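Local coordinates for protein N-acetylmuramoyl-L-alanine amidase (Clostridium intestinale URNW, PDB 6SRT) that probably hydrolyses the amide bond between N-acetylmuramic acid and L-alanine of bacterial peptidoglycan, as a zinc-dependent endolysin that degrades cell walls, at residues Pro97-Asn100 against Ala101-Gly105. Numbering follows the deposited sequence. Where two conformers were deposited one is given.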
# COMPACT_ATOMS: atom_id res chain seq x y z
N PRO A 97 2.06 11.56 4.80
CA PRO A 97 1.68 12.60 5.74
C PRO A 97 0.75 13.64 5.08
O PRO A 97 1.00 14.14 3.99
CB PRO A 97 3.00 13.20 6.19
CG PRO A 97 4.00 12.08 5.97
CD PRO A 97 3.50 11.39 4.71
N GLY A 98 -0.33 13.93 5.77
CA GLY A 98 -1.38 14.82 5.33
C GLY A 98 -2.62 14.11 4.89
O GLY A 98 -3.69 14.71 5.05
N VAL A 99 -2.51 12.83 4.46
CA VAL A 99 -3.74 12.06 4.14
C VAL A 99 -3.74 10.71 4.87
O VAL A 99 -4.56 9.85 4.55
CB VAL A 99 -3.90 11.85 2.61
CG1 VAL A 99 -4.10 13.18 1.91
CG2 VAL A 99 -2.76 11.03 1.99
N ASN A 100 -2.89 10.53 5.88
CA ASN A 100 -2.82 9.23 6.52
C ASN A 100 -4.13 8.84 7.18
O ASN A 100 -4.53 7.67 7.14
CB ASN A 100 -1.70 9.19 7.54
CG ASN A 100 -0.33 8.87 6.94
OD1 ASN A 100 -0.22 7.95 6.14
ND2 ASN A 100 0.70 9.59 7.41
N ALA A 101 -4.89 9.78 7.74
CA ALA A 101 -6.15 9.44 8.42
C ALA A 101 -7.23 9.05 7.44
O ALA A 101 -8.28 8.56 7.89
CB ALA A 101 -6.59 10.57 9.31
N ARG A 102 -7.04 9.27 6.15
CA ARG A 102 -8.07 9.03 5.12
C ARG A 102 -7.59 8.07 4.01
O ARG A 102 -8.38 7.86 3.07
CB ARG A 102 -8.57 10.35 4.52
CG ARG A 102 -7.53 11.04 3.66
CD ARG A 102 -8.08 12.31 3.06
NE ARG A 102 -9.01 12.14 1.96
CZ ARG A 102 -9.35 13.10 1.11
NH1 ARG A 102 -8.86 14.31 1.28
NH2 ARG A 102 -10.18 12.86 0.12
N ALA A 103 -6.39 7.53 4.08
CA ALA A 103 -5.84 6.77 2.94
C ALA A 103 -5.28 5.43 3.36
O ALA A 103 -4.40 5.37 4.22
CB ALA A 103 -4.78 7.59 2.25
N PHE A 104 -5.71 4.40 2.66
CA PHE A 104 -4.92 3.15 2.63
C PHE A 104 -3.65 3.33 1.85
O PHE A 104 -3.62 4.05 0.84
CB PHE A 104 -5.72 2.03 1.98
CG PHE A 104 -6.84 1.49 2.82
CD1 PHE A 104 -6.52 0.74 3.96
CD2 PHE A 104 -8.16 1.66 2.44
CE1 PHE A 104 -7.54 0.26 4.77
CE2 PHE A 104 -9.16 1.12 3.25
CZ PHE A 104 -8.85 0.44 4.39
N GLY A 105 -2.60 2.74 2.36
CA GLY A 105 -1.30 2.74 1.66
C GLY A 105 -0.94 1.35 1.23
O GLY A 105 -0.86 0.41 2.04
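With chi1 at 70°, Arg102 carries its CG between its own backbone N and carbonyl carbon, which lays the start of the side chain against Val99: CG lies 3.9 Å from Val99 CB and 3.3 Å from Val99 O. Val99 in turn holds CG1 anti to its carbonyl carbon, and its other branch, CG2, touches CB of Ala103 at 4.0 Å. These side-chain contacts flank a type I beta turn, Val99 to Arg102, with Asn100 and Ala101 at its corners. It is closed by one bond, Arg102 N to Val99 O at 3.0 Å, fairly straight at 155° about the hydrogen; the donor stands above the carbonyl plane, 55° out of it. Ala103 N comes equally near Val99 O, but its angle is too poor for a bond. The methyl of Ala103 also presses on this oxygen, CB to O 3.2 Å, so the carbonyl is packed from several directions.

Asn100 directs its side chain back along the chain. Its OD1 accepts from the backbone N of both His95 and Ala96, a double grip that fixes the amide and ties the corner to the preceding loop, near the zinc ligand His47. Arg102, bent at chi3, gives its NE to Asn42 OD1.

The turn thus ends the loop that follows strand 83-85 and leads straight into strand 103-108, an inner strand of the mixed sheet. There Ala103 packs on Met43 and Val45 of the parallel strand 43-48, Phe104 forms backbone bonds with the same two residues, and Gly105 pairs with Phe75 of strand 75-77.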